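Side-chain contacts in McyG protein (Microcystis aeruginosa PCC 7806, PDB 4R0M), which probably activates phenylalanine or a related acid as an acyl-adenylate, for transfer to a carrier domain, in the synthesis of microcystin: residues G305-V310 with L430-R435; N15-T18 with E24-T27; I484-E489 with R501-H506; T136-L141 with W150-V155. One frame throughout, in Å; residues are numbered along the deposited sequence.

Interaction 1 (G305-V310 with L430-R435). With FA5 (adenosine-5'-[phenylalaninyl-phosphate]), chain C.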
loop_
_atom_site.group_PDB
_atom_site.type_symbol
_atom_site.label_atom_id
_atom_site.label_comp_id
_atom_site.label_asym_id
_atom_site.label_seq_id
_atom_site.Cartn_x
_atom_site.Cartn_y
_atom_site.Cartn_z
ATOM N N GLY A 305 3.790 -4.606 -1.860
ATOM C CA GLY A 305 2.478 -4.017 -2.114
ATOM C C GLY A 305 1.736 -4.709 -3.243
ATOM O O GLY A 305 0.507 -4.722 -3.269
ATOM N N GLU A 306 2.495 -5.276 -4.177
ATOM C CA GLU A 306 1.952 -6.013 -5.318
ATOM C C GLU A 306 2.983 -7.026 -5.803
ATOM O O GLU A 306 4.137 -7.010 -5.361
ATOM C CB GLU A 306 1.562 -5.061 -6.458
ATOM C CG GLU A 306 2.738 -4.365 -7.134
ATOM C CD GLU A 306 2.326 -3.464 -8.285
ATOM O OE1 GLU A 306 3.200 -2.754 -8.824
ATOM O OE2 GLU A 306 1.134 -3.454 -8.657
ATOM N N GLN A 307 2.561 -7.899 -6.716
ATOM C CA GLN A 307 3.434 -8.917 -7.286
ATOM C C GLN A 307 4.735 -8.297 -7.796
ATOM O O GLN A 307 4.720 -7.255 -8.452
ATOM C CB GLN A 307 2.710 -9.677 -8.404
ATOM C CG GLN A 307 3.385 -10.977 -8.824
ATOM C CD GLN A 307 3.291 -12.076 -7.781
ATOM O OE1 GLN A 307 2.295 -12.194 -7.062
ATOM N NE2 GLN A 307 4.331 -12.899 -7.703
ATOM N N VAL A 308 5.852 -8.943 -7.470
ATOM C CA VAL A 308 7.180 -8.467 -7.852
ATOM C C VAL A 308 7.608 -9.123 -9.165
ATOM O O VAL A 308 7.551 -10.348 -9.303
ATOM C CB VAL A 308 8.226 -8.749 -6.743
ATOM C CG1 VAL A 308 9.578 -8.149 -7.100
ATOM C CG2 VAL A 308 7.748 -8.207 -5.398
ATOM N N SER A 309 8.030 -8.299 -10.120
ATOM C CA SER A 309 8.455 -8.783 -11.433
ATOM C C SER A 309 9.962 -9.028 -11.500
ATOM O O SER A 309 10.762 -8.114 -11.277
ATOM C CB SER A 309 8.020 -7.805 -12.528
ATOM O OG SER A 309 8.618 -8.127 -13.773
ATOM N N VAL A 310 10.328 -10.270 -11.815
ATOM C CA VAL A 310 11.724 -10.698 -11.961
ATOM C C VAL A 310 12.488 -9.808 -12.946
ATOM O O VAL A 310 13.570 -9.312 -12.628
ATOM C CB VAL A 310 11.813 -12.180 -12.415
ATOM C CG1 VAL A 310 13.261 -12.616 -12.605
ATOM C CG2 VAL A 310 11.111 -13.097 -11.425
ATOM N N LEU A 430 9.048 -17.332 1.424
ATOM C CA LEU A 430 7.727 -17.181 0.814
ATOM C C LEU A 430 7.812 -16.713 -0.634
ATOM O O LEU A 430 8.534 -15.765 -0.951
ATOM C CB LEU A 430 6.843 -16.228 1.631
ATOM C CG LEU A 430 5.471 -15.820 1.056
ATOM C CD1 LEU A 430 4.523 -17.008 0.927
ATOM C CD2 LEU A 430 4.837 -14.722 1.897
ATOM N N PHE A 431 7.069 -17.396 -1.501
ATOM C CA PHE A 431 6.933 -17.018 -2.903
ATOM C C PHE A 431 5.445 -16.853 -3.214
ATOM O O PHE A 431 4.705 -17.838 -3.254
ATOM C CB PHE A 431 7.527 -18.097 -3.818
ATOM C CG PHE A 431 9.023 -18.264 -3.703
ATOM C CD1 PHE A 431 9.588 -18.933 -2.619
ATOM C CD2 PHE A 431 9.864 -17.786 -4.703
ATOM C CE1 PHE A 431 10.963 -19.095 -2.521
ATOM C CE2 PHE A 431 11.239 -17.949 -4.614
ATOM C CZ PHE A 431 11.788 -18.605 -3.522
ATOM N N ILE A 432 5.003 -15.612 -3.414
ATOM C CA ILE A 432 3.621 -15.350 -3.826
ATOM C C ILE A 432 3.500 -15.545 -5.339
ATOM O O ILE A 432 4.329 -15.048 -6.103
ATOM C CB ILE A 432 3.134 -13.940 -3.393
ATOM C CG1 ILE A 432 3.072 -13.821 -1.860
ATOM C CG2 ILE A 432 1.780 -13.599 -4.010
ATOM C CD1 ILE A 432 2.113 -14.768 -1.166
ATOM N N THR A 433 2.473 -16.282 -5.757
ATOM C CA THR A 433 2.268 -16.604 -7.173
ATOM C C THR A 433 1.049 -15.898 -7.765
ATOM O O THR A 433 1.035 -15.550 -8.949
ATOM C CB THR A 433 2.159 -18.124 -7.401
ATOM O OG1 THR A 433 1.187 -18.680 -6.506
ATOM C CG2 THR A 433 3.500 -18.795 -7.156
ATOM N N GLY A 434 0.028 -15.692 -6.937
ATOM C CA GLY A 434 -1.170 -14.975 -7.354
ATOM C C GLY A 434 -2.133 -14.722 -6.211
ATOM O O GLY A 434 -1.802 -14.941 -5.042
ATOM N N ARG A 435 -3.324 -14.248 -6.559
ATOM C CA ARG A 435 -4.395 -14.031 -5.594
ATOM C C ARG A 435 -5.620 -14.868 -5.966
ATOM O O ARG A 435 -5.910 -15.064 -7.150
ATOM C CB ARG A 435 -4.750 -12.541 -5.506
ATOM C CG ARG A 435 -5.896 -12.229 -4.557
ATOM C CD ARG A 435 -5.783 -10.853 -3.931
ATOM N NE ARG A 435 -6.806 -10.682 -2.902
ATOM C CZ ARG A 435 -6.659 -11.008 -1.620
ATOM N NH1 ARG A 435 -5.516 -11.515 -1.173
ATOM N NH2 ARG A 435 -7.663 -10.817 -0.777
HETATM C C FA5 C . -0.604 -3.603 1.210
HETATM O O FA5 C . -0.628 -3.377 0.006
HETATM C CA FA5 C . 0.670 -4.071 1.866
HETATM N N FA5 C . 1.118 -5.177 1.054
HETATM C CB FA5 C . 1.758 -2.986 1.870
HETATM C CG FA5 C . 3.164 -3.341 2.370
HETATM C CD1 FA5 C . 3.637 -4.647 2.509
HETATM C CD2 FA5 C . 4.039 -2.296 2.695
HETATM C CE1 FA5 C . 4.937 -4.897 2.967
HETATM C CE2 FA5 C . 5.342 -2.533 3.147
HETATM C CZ FA5 C . 5.794 -3.844 3.286
HETATM P P FA5 C . -3.287 -3.970 1.463
HETATM O OP1 FA5 C . -3.947 -2.881 0.658
HETATM O OP2 FA5 C . -4.018 -4.535 2.655
HETATM O OP3 FA5 C . -1.841 -3.436 1.973
HETATM O "O5'" FA5 C . -2.982 -5.172 0.433
HETATM C "C5'" FA5 C . -2.417 -6.414 0.845
HETATM C "C4'" FA5 C . -2.342 -7.325 -0.370
HETATM O "O4'" FA5 C . -1.424 -6.836 -1.356
HETATM C "C3'" FA5 C . -1.839 -8.715 -0.037
HETATM O "O3'" FA5 C . -2.871 -9.549 0.486
HETATM C "C2'" FA5 C . -1.344 -9.198 -1.381
HETATM O "O2'" FA5 C . -2.431 -9.706 -2.163
HETATM C "C1'" FA5 C . -0.825 -7.939 -2.042
HETATM N N9 FA5 C . 0.654 -7.902 -1.900
HETATM C C8 FA5 C . 1.340 -7.158 -1.013
HETATM N N7 FA5 C . 2.677 -7.342 -1.135
HETATM C C5 FA5 C . 2.870 -8.236 -2.121
HETATM C C6 FA5 C . 4.037 -8.884 -2.771
HETATM N N6 FA5 C . 5.301 -8.607 -2.377
HETATM N N1 FA5 C . 3.800 -9.766 -3.771
HETATM C C2 FA5 C . 2.546 -10.059 -4.174
HETATM N N3 FA5 C . 1.442 -9.506 -3.636
HETATM C C4 FA5 C . 1.533 -8.606 -2.622
#

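Interaction 2 (N15-T18 with E24-T27)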
loop_
_atom_site.group_PDB
_atom_site.type_symbol
_atom_site.label_atom_id
_atom_site.label_comp_id
_atom_site.label_asym_id
_atom_site.label_seq_id
_atom_site.Cartn_x
_atom_site.Cartn_y
_atom_site.Cartn_z
ATOM N N ASN A 15 6.768 -7.813 24.271
ATOM C CA ASN A 15 6.855 -6.406 24.625
ATOM C C ASN A 15 5.455 -5.877 24.900
ATOM O O ASN A 15 4.528 -6.141 24.130
ATOM C CB ASN A 15 7.510 -5.616 23.490
ATOM C CG ASN A 15 7.561 -4.126 23.766
ATOM O OD1 ASN A 15 8.127 -3.685 24.768
ATOM N ND2 ASN A 15 6.971 -3.340 22.872
ATOM N N TRP A 16 5.300 -5.139 25.996
ATOM C CA TRP A 16 3.985 -4.635 26.392
ATOM C C TRP A 16 3.895 -3.134 26.419
ATOM O O TRP A 16 3.201 -2.554 27.254
ATOM C CB TRP A 16 3.556 -5.244 27.723
ATOM C CG TRP A 16 3.277 -6.723 27.623
ATOM C CD1 TRP A 16 3.969 -7.761 28.240
ATOM C CD2 TRP A 16 2.224 -7.383 26.833
ATOM N NE1 TRP A 16 3.428 -8.976 27.904
ATOM C CE2 TRP A 16 2.381 -8.822 27.065
ATOM C CE3 TRP A 16 1.207 -6.941 25.992
ATOM C CZ2 TRP A 16 1.544 -9.757 26.472
ATOM C CZ3 TRP A 16 0.371 -7.894 25.400
ATOM C CH2 TRP A 16 0.538 -9.269 25.635
ATOM N N ARG A 17 4.593 -2.495 25.486
ATOM C CA ARG A 17 4.534 -1.049 25.321
ATOM C C ARG A 17 3.242 -0.624 24.624
ATOM O O ARG A 17 2.642 -1.402 23.884
ATOM C CB ARG A 17 5.731 -0.562 24.499
ATOM C CG ARG A 17 7.048 -0.473 25.252
ATOM C CD ARG A 17 8.179 -0.127 24.294
ATOM N NE ARG A 17 9.301 0.516 24.971
ATOM C CZ ARG A 17 9.432 1.832 25.139
ATOM N NH1 ARG A 17 8.509 2.667 24.678
ATOM N NH2 ARG A 17 10.493 2.317 25.770
ATOM N N THR A 18 2.816 0.609 24.884
ATOM C CA THR A 18 1.758 1.247 24.107
ATOM C C THR A 18 2.405 2.251 23.160
ATOM O O THR A 18 3.603 2.527 23.268
ATOM C CB THR A 18 0.742 1.989 24.996
ATOM O OG1 THR A 18 1.409 3.022 25.730
ATOM C CG2 THR A 18 0.052 1.028 25.957
ATOM N N GLU A 24 6.940 8.842 23.684
ATOM C CA GLU A 24 7.577 9.479 24.839
ATOM C C GLU A 24 9.066 9.140 24.935
ATOM O O GLU A 24 9.888 10.016 25.203
ATOM C CB GLU A 24 6.841 9.112 26.130
ATOM C CG GLU A 24 5.542 9.884 26.329
ATOM C CD GLU A 24 4.512 9.137 27.160
ATOM O OE1 GLU A 24 4.852 8.102 27.771
ATOM O OE2 GLU A 24 3.349 9.589 27.202
ATOM N N THR A 25 9.403 7.873 24.698
ATOM C CA THR A 25 10.796 7.423 24.603
ATOM C C THR A 25 11.546 8.171 23.492
ATOM O O THR A 25 12.715 8.526 23.656
ATOM C CB THR A 25 10.868 5.897 24.353
ATOM O OG1 THR A 25 10.178 5.206 25.400
ATOM C CG2 THR A 25 12.308 5.405 24.295
ATOM N N ALA A 26 10.859 8.415 22.377
ATOM C CA ALA A 26 11.454 9.062 21.203
ATOM C C ALA A 26 11.757 10.548 21.402
ATOM O O ALA A 26 12.666 11.080 20.769
ATOM C CB ALA A 26 10.568 8.862 19.983
ATOM N N THR A 27 10.998 11.207 22.276
ATOM C CA THR A 27 11.161 12.644 22.536
ATOM C C THR A 27 12.527 13.008 23.123
ATOM O O THR A 27 13.048 14.092 22.855
ATOM C CB THR A 27 10.064 13.192 23.471
ATOM O OG1 THR A 27 10.021 12.416 24.673
ATOM C CG2 THR A 27 8.706 13.147 22.798
#

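Interaction 3 (I484-E489 with R501-H506)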
loop_
_atom_site.group_PDB
_atom_site.type_symbol
_atom_site.label_atom_id
_atom_site.label_comp_id
_atom_site.label_asym_id
_atom_site.label_seq_id
_atom_site.Cartn_x
_atom_site.Cartn_y
_atom_site.Cartn_z
ATOM N N ILE A 484 -7.252 -7.415 -21.483
ATOM C CA ILE A 484 -6.171 -6.506 -21.147
ATOM C C ILE A 484 -6.665 -5.062 -21.190
ATOM O O ILE A 484 -7.190 -4.602 -22.206
ATOM C CB ILE A 484 -4.953 -6.717 -22.078
ATOM C CG1 ILE A 484 -4.194 -7.981 -21.660
ATOM C CG2 ILE A 484 -4.031 -5.502 -22.064
ATOM C CD1 ILE A 484 -3.254 -8.531 -22.713
ATOM N N THR A 485 -6.514 -4.366 -20.068
ATOM C CA THR A 485 -6.825 -2.948 -19.987
ATOM C C THR A 485 -5.542 -2.174 -19.746
ATOM O O THR A 485 -4.642 -2.652 -19.054
ATOM C CB THR A 485 -7.829 -2.642 -18.861
ATOM O OG1 THR A 485 -7.333 -3.161 -17.621
ATOM C CG2 THR A 485 -9.190 -3.266 -19.166
ATOM N N PHE A 486 -5.460 -0.982 -20.328
ATOM C CA PHE A 486 -4.267 -0.154 -20.235
ATOM C C PHE A 486 -4.628 1.318 -20.414
ATOM O O PHE A 486 -5.759 1.648 -20.766
ATOM C CB PHE A 486 -3.238 -0.587 -21.292
ATOM C CG PHE A 486 -3.532 -0.073 -22.675
ATOM C CD1 PHE A 486 -4.510 -0.669 -23.464
ATOM C CD2 PHE A 486 -2.831 1.013 -23.189
ATOM C CE1 PHE A 486 -4.784 -0.192 -24.735
ATOM C CE2 PHE A 486 -3.103 1.497 -24.460
ATOM C CZ PHE A 486 -4.080 0.892 -25.235
ATOM N N SER A 487 -3.660 2.193 -20.161
ATOM C CA SER A 487 -3.804 3.610 -20.451
ATOM C C SER A 487 -2.718 4.029 -21.436
ATOM O O SER A 487 -1.558 3.642 -21.271
ATOM C CB SER A 487 -3.717 4.438 -19.170
ATOM O OG SER A 487 -4.001 5.801 -19.425
ATOM N N PRO A 488 -3.088 4.805 -22.475
ATOM C CA PRO A 488 -2.125 5.206 -23.502
ATOM C C PRO A 488 -1.149 6.269 -23.009
ATOM O O PRO A 488 -1.533 7.166 -22.254
ATOM C CB PRO A 488 -3.008 5.782 -24.623
ATOM C CG PRO A 488 -4.418 5.450 -24.254
ATOM C CD PRO A 488 -4.434 5.325 -22.764
ATOM N N GLU A 489 0.103 6.159 -23.443
ATOM C CA GLU A 489 1.134 7.143 -23.121
ATOM C C GLU A 489 1.115 8.294 -24.131
ATOM O O GLU A 489 1.926 9.220 -24.048
ATOM C CB GLU A 489 2.512 6.474 -23.082
ATOM C CG GLU A 489 3.541 7.196 -22.223
ATOM C CD GLU A 489 4.736 6.326 -21.882
ATOM O OE1 GLU A 489 5.346 5.746 -22.807
ATOM O OE2 GLU A 489 5.069 6.227 -20.682
ATOM N N ARG A 501 -3.402 -2.933 -31.416
ATOM C CA ARG A 501 -2.895 -3.964 -32.315
ATOM C C ARG A 501 -1.507 -4.429 -31.872
ATOM O O ARG A 501 -1.211 -5.625 -31.869
ATOM C CB ARG A 501 -2.845 -3.430 -33.749
ATOM C CG ARG A 501 -2.883 -4.508 -34.822
ATOM C CD ARG A 501 -2.643 -3.940 -36.217
ATOM N NE ARG A 501 -3.734 -3.090 -36.700
ATOM C CZ ARG A 501 -4.882 -3.539 -37.208
ATOM N NH1 ARG A 501 -5.123 -4.841 -37.295
ATOM N NH2 ARG A 501 -5.802 -2.678 -37.624
ATOM N N LYS A 502 -0.673 -3.467 -31.480
ATOM C CA LYS A 502 0.690 -3.731 -31.031
ATOM C C LYS A 502 0.732 -4.557 -29.744
ATOM O O LYS A 502 1.661 -5.341 -29.539
ATOM C CB LYS A 502 1.435 -2.411 -30.841
ATOM C CG LYS A 502 2.916 -2.470 -31.182
ATOM C CD LYS A 502 3.462 -1.087 -31.515
ATOM C CE LYS A 502 2.978 -0.601 -32.875
ATOM N NZ LYS A 502 3.297 0.835 -33.111
ATOM N N ILE A 503 -0.275 -4.383 -28.889
ATOM C CA ILE A 503 -0.387 -5.142 -27.640
ATOM C C ILE A 503 -0.749 -6.605 -27.910
ATOM O O ILE A 503 -0.097 -7.514 -27.392
ATOM C CB ILE A 503 -1.384 -4.488 -26.648
ATOM C CG1 ILE A 503 -0.808 -3.179 -26.103
ATOM C CG2 ILE A 503 -1.701 -5.425 -25.487
ATOM C CD1 ILE A 503 -1.830 -2.247 -25.485
ATOM N N ARG A 504 -1.775 -6.822 -28.733
ATOM C CA ARG A 504 -2.246 -8.171 -29.058
ATOM C C ARG A 504 -1.145 -9.060 -29.643
ATOM O O ARG A 504 -0.968 -10.197 -29.201
ATOM C CB ARG A 504 -3.441 -8.118 -30.014
ATOM C CG ARG A 504 -4.304 -9.372 -29.987
ATOM C CD ARG A 504 -5.385 -9.362 -31.061
ATOM N NE ARG A 504 -6.120 -8.096 -31.138
ATOM C CZ ARG A 504 -7.143 -7.761 -30.355
ATOM N NH1 ARG A 504 -7.572 -8.586 -29.410
ATOM N NH2 ARG A 504 -7.738 -6.587 -30.518
ATOM N N SER A 505 -0.411 -8.536 -30.625
ATOM C CA SER A 505 0.652 -9.301 -31.282
ATOM C C SER A 505 1.818 -9.606 -30.340
ATOM O O SER A 505 2.282 -10.747 -30.275
ATOM C CB SER A 505 1.145 -8.591 -32.546
ATOM O OG SER A 505 1.630 -7.296 -32.249
ATOM N N HIS A 506 2.268 -8.595 -29.598
ATOM C CA HIS A 506 3.367 -8.755 -28.641
ATOM C C HIS A 506 3.072 -9.784 -27.581
ATOM O O HIS A 506 3.962 -10.539 -27.185
ATOM C CB HIS A 506 3.728 -7.417 -28.005
ATOM C CG HIS A 506 5.099 -7.391 -27.375
ATOM N ND1 HIS A 506 5.288 -7.455 -26.044
ATOM C CD2 HIS A 506 6.367 -7.304 -27.950
ATOM C CE1 HIS A 506 6.607 -7.409 -25.776
ATOM N NE2 HIS A 506 7.266 -7.319 -26.944
#

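Interaction 4 (T136-L141 with W150-V155)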
loop_
_atom_site.group_PDB
_atom_site.type_symbol
_atom_site.label_atom_id
_atom_site.label_comp_id
_atom_site.label_asym_id
_atom_site.label_seq_id
_atom_site.Cartn_x
_atom_site.Cartn_y
_atom_site.Cartn_z
ATOM N N THR A 136 -13.823 22.584 3.187
ATOM C CA THR A 136 -15.031 23.099 2.535
ATOM C C THR A 136 -15.667 22.078 1.588
ATOM O O THR A 136 -16.890 21.906 1.588
ATOM C CB THR A 136 -14.742 24.417 1.782
ATOM O OG1 THR A 136 -13.944 25.275 2.609
ATOM C CG2 THR A 136 -16.040 25.135 1.416
ATOM N N GLU A 137 -14.831 21.403 0.798
ATOM C CA GLU A 137 -15.281 20.378 -0.151
ATOM C C GLU A 137 -15.993 19.222 0.544
ATOM O O GLU A 137 -17.012 18.732 0.057
ATOM C CB GLU A 137 -14.097 19.819 -0.947
ATOM C CG GLU A 137 -13.405 20.815 -1.856
ATOM C CD GLU A 137 -12.043 20.330 -2.314
ATOM O OE1 GLU A 137 -11.938 19.170 -2.770
ATOM O OE2 GLU A 137 -11.074 21.113 -2.218
ATOM N N ILE A 138 -15.444 18.792 1.680
ATOM C CA ILE A 138 -15.966 17.643 2.415
ATOM C C ILE A 138 -17.287 17.976 3.116
ATOM O O ILE A 138 -18.185 17.134 3.179
ATOM C CB ILE A 138 -14.908 17.068 3.390
ATOM C CG1 ILE A 138 -13.666 16.628 2.604
ATOM C CG2 ILE A 138 -15.470 15.895 4.187
ATOM C CD1 ILE A 138 -12.464 16.273 3.455
ATOM N N GLU A 139 -17.406 19.205 3.615
ATOM C CA GLU A 139 -18.666 19.682 4.195
ATOM C C GLU A 139 -19.762 19.776 3.133
ATOM O O GLU A 139 -20.907 19.393 3.379
ATOM C CB GLU A 139 -18.478 21.036 4.890
ATOM C CG GLU A 139 -17.702 20.965 6.198
ATOM C CD GLU A 139 -17.633 22.295 6.929
ATOM O OE1 GLU A 139 -17.363 23.331 6.283
ATOM O OE2 GLU A 139 -17.840 22.303 8.162
ATOM N N LYS A 140 -19.390 20.274 1.953
ATOM C CA LYS A 140 -20.299 20.408 0.810
ATOM C C LYS A 140 -20.937 19.071 0.432
ATOM O O LYS A 140 -22.146 18.995 0.212
ATOM C CB LYS A 140 -19.557 21.010 -0.390
ATOM C CG LYS A 140 -20.444 21.339 -1.583
ATOM C CD LYS A 140 -19.666 22.058 -2.675
ATOM C CE LYS A 140 -20.532 22.294 -3.904
ATOM N NZ LYS A 140 -19.863 23.176 -4.900
ATOM N N LEU A 141 -20.114 18.026 0.367
ATOM C CA LEU A 141 -20.579 16.663 0.120
ATOM C C LEU A 141 -21.645 16.237 1.132
ATOM O O LEU A 141 -22.632 15.596 0.769
ATOM C CB LEU A 141 -19.391 15.690 0.143
ATOM C CG LEU A 141 -19.621 14.175 0.060
ATOM C CD1 LEU A 141 -20.180 13.753 -1.295
ATOM C CD2 LEU A 141 -18.329 13.428 0.363
ATOM N N TRP A 150 -23.308 15.028 9.825
ATOM C CA TRP A 150 -22.028 15.187 9.139
ATOM C C TRP A 150 -21.270 16.344 9.717
ATOM O O TRP A 150 -21.713 17.493 9.629
ATOM C CB TRP A 150 -22.292 15.419 7.658
ATOM C CG TRP A 150 -21.102 15.319 6.732
ATOM C CD1 TRP A 150 -20.343 16.363 6.209
ATOM C CD2 TRP A 150 -20.525 14.099 6.142
ATOM N NE1 TRP A 150 -19.363 15.888 5.376
ATOM C CE2 TRP A 150 -19.414 14.540 5.292
ATOM C CE3 TRP A 150 -20.800 12.737 6.239
ATOM C CZ2 TRP A 150 -18.631 13.642 4.578
ATOM C CZ3 TRP A 150 -20.002 11.840 5.514
ATOM C CH2 TRP A 150 -18.945 12.284 4.705
ATOM N N GLN A 151 -20.125 16.047 10.327
ATOM C CA GLN A 151 -19.283 17.066 10.952
ATOM C C GLN A 151 -17.830 16.927 10.527
ATOM O O GLN A 151 -17.261 15.833 10.562
ATOM C CB GLN A 151 -19.397 17.008 12.479
ATOM C CG GLN A 151 -20.530 17.842 13.059
ATOM C CD GLN A 151 -20.248 19.340 13.028
ATOM O OE1 GLN A 151 -19.099 19.777 13.156
ATOM N NE2 GLN A 151 -21.302 20.134 12.867
ATOM N N VAL A 152 -17.241 18.048 10.122
ATOM C CA VAL A 152 -15.847 18.091 9.693
ATOM C C VAL A 152 -15.123 19.218 10.426
ATOM O O VAL A 152 -15.671 20.311 10.591
ATOM C CB VAL A 152 -15.711 18.304 8.165
ATOM C CG1 VAL A 152 -14.312 17.928 7.695
ATOM C CG2 VAL A 152 -16.752 17.494 7.400
ATOM N N ILE A 153 -13.899 18.946 10.869
ATOM C CA ILE A 153 -13.071 19.963 11.519
ATOM C C ILE A 153 -11.619 19.895 11.030
ATOM O O ILE A 153 -11.083 18.811 10.790
ATOM C CB ILE A 153 -13.169 19.891 13.068
ATOM C CG1 ILE A 153 -12.525 21.127 13.710
ATOM C CG2 ILE A 153 -12.581 18.588 13.609
ATOM C CD1 ILE A 153 -12.955 21.386 15.137
ATOM N N SER A 154 -10.998 21.058 10.864
ATOM C CA SER A 154 -9.602 21.122 10.443
ATOM C C SER A 154 -8.661 20.921 11.629
ATOM O O SER A 154 -8.992 21.278 12.765
ATOM C CB SER A 154 -9.303 22.451 9.744
ATOM O OG SER A 154 -9.321 23.526 10.665
ATOM N N VAL A 155 -7.491 20.348 11.351
ATOM C CA VAL A 155 -6.445 20.169 12.357
ATOM C C VAL A 155 -5.995 21.525 12.916
ATOM O O VAL A 155 -5.758 21.658 14.119
ATOM C CB VAL A 155 -5.244 19.375 11.792
ATOM C CG1 VAL A 155 -4.118 19.280 12.812
ATOM C CG2 VAL A 155 -5.680 17.982 11.364
#

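Interaction 1 (G305-V310 with L430-R435)
Q307 reaches from the loop after strand 300-303 to the backbone of strand 429-435, where its NE2 donates a 2.7 Å hydrogen bond to O of I432. The N-H points almost straight at the oxygen (173°), which lies in the plane of the Q307 amide; seen from I432, however, the donor sits well above the carbonyl plane. With CG anti to the backbone N (chi1 -165°) and the chain bent at chi2, the amide end is carried to the strand. OE1 of the same amide lies 3.4 Å from CG2 of I432. That methyl also borders the adenine, 3.6 Å from C2 of the bound phenylalanyl-adenylate, and Q307 N approaches the same C2 to 3.3 Å. T433 adds only a little backbone surface: it and G434 both face L422 in a classic beta bulge, with the T433 side chain directed away from the loop. Shortening Q307 to an alanine would remove the amide and is likely to leave the I432 carbonyl without this donor, with a gap beside the adenine. A single hydrogen bond from an uncharged amide thus joins two walls of the adenylate pocket, with one isoleucine methyl touching both glutamine and base.

Interaction 2 (N15-T18 with E24-T27)
R17 and T25 meet through their polar ends: NH2 of R17 gives T25 OG1 a hydrogen bond of 2.9 Å. The hydroxyl oxygen sits at the edge of the guanidinium, almost exactly in its plane, although the bond is moderately bent (N-H...O 152°). NH1 of R17 is scarcely farther, 3.1 Å from T25 OG1, so that the oxygen stands before the end of the group that carries both terminal nitrogens. The arginine gets there by pointing CG away from its own carbonyl carbon (chi1 -78°) and running extended from CG to NE; the last torsion then turns the guanidinium plane across the line of the chain. T25 answers with OG1 beside its backbone N (chi1 -57°), which leaves CG2 on the other branch, 3.9 Å from R17 NH2. The two side chains cross at about a right angle. In the fold, the contact ties the loop entering helix 19-27 to the later part of that same helix: T18 is the N-cap residue, and T25 lies two turns farther on. T25 OG1 is also hydrogen-bonded to O of E21, one turn back along the helix, and R17 NH1 makes a weak bond to the same carbonyl. A leucine in place of R17 would remove the guanidinium and would probably leave T25 OG1 without its donor from the loop, its bond to E21 remaining. The R17 side chain also touches L200 of helix 196-210.

Interaction 3 (I484-E489 with R501-H506)
Between 484-489 and 501-506 the backbones come nearest at I484 and I503, whose CA atoms are 8.8 Å apart. Strand 479-486 and helix 498-511 are successive members of a beta-alpha-beta unit that returns to the parallel strand 517-520, and the helix packs on one face of this small sheet. The alternation of the strand sends the CB atoms of I484 and F486 toward the helix and that of T485 away from it, whereas from 501-506 it is I503 that meets them both. I503 divides its contacts between its two branches. Its CG2 methyl meets CG2 of I484 at 4.1 Å, a plain apolar contact between obliquely crossing side chains. Its longer branch, with CG1 anti to the carbonyl carbon (chi1 -70°), runs on extended to reach F486. The phenylalanine takes the crowded position, CG lying between its backbone N and carbonyl carbon (chi1 79°), and turns one face of the ring to the methyl. All three side chains are buried, and no hydrogen bond passes between the segments. V518 of strand 517-520 touches both F486 and I503, so the third element of the unit shares in the same apolar layer, and V499 and V507 of the helix extend it past F486 and I484. CD1 of I503 forms a CH-pi contact with the F486 ring, 3.6 Å from its centroid and only 11° off the ring normal, with the six ring carbons lying between 3.7 and 4.1 Å from that methyl.

Interaction 4 (T136-L141 with W150-V155)
The CG2 methyl of I138 fits between W150 and V152, 3.9 Å from CZ2 of the indole and 3.8 Å from CG2 of the valine. It meets both side chains at roughly right angles, a knob from helix 135-144 set in the hollow between two residues that point toward the helix. V152 is a bump in its turn: its CG2 also rests against CG of E139, 3.8 Å away, and so touches both the isoleucine methyl and the CG methylene of the glutamate. At the other end, L141 brings CD2 to 4.2 Å from CZ2 of W150. The indole, whose CG stands anti to its backbone N (chi1 -168°), directs its nitrogen-bearing edge at the helix backbone, and NE1 donates a 2.8 Å hydrogen bond to O of I138. The bond is bent (144°), and its donor lies above the carbonyl plane. Helix and strand belong to the beta-alpha-beta unit 128-130, 135-144 and 152-154, at the border of a four-stranded parallel sheet; W120 meets W150 edge-to-face. The chemistry is thus mainly apolar, with one bent hydrogen bond that satisfies the indole N-H and helps to fix the ring, while exposed E139 meets V152 chiefly through its CG methylene.

Overall arrangement
Interactions 3 and 4 are the buried ones: each seats a helix on a strand of its beta-alpha-beta unit, in a mixed sheet (interaction 3) and a parallel one (interaction 4), with about 41 Å between the centres of the two contacts. Interaction 3 is wholly apolar, whereas interaction 4 adds an indole-to-carbonyl bond. Interaction 2 is a surface contact within a single helix and its leading loop, and relies on polar side-chain ends. Interaction 1, partly buried, lies nearest the middle of the chain and alone touches the adenylate; it joins parts 120 residues apart in sequence. Interactions 2 and 3 are on opposite sides of the chain's centre, as are 1 and 4, and no two of the four contacts touch.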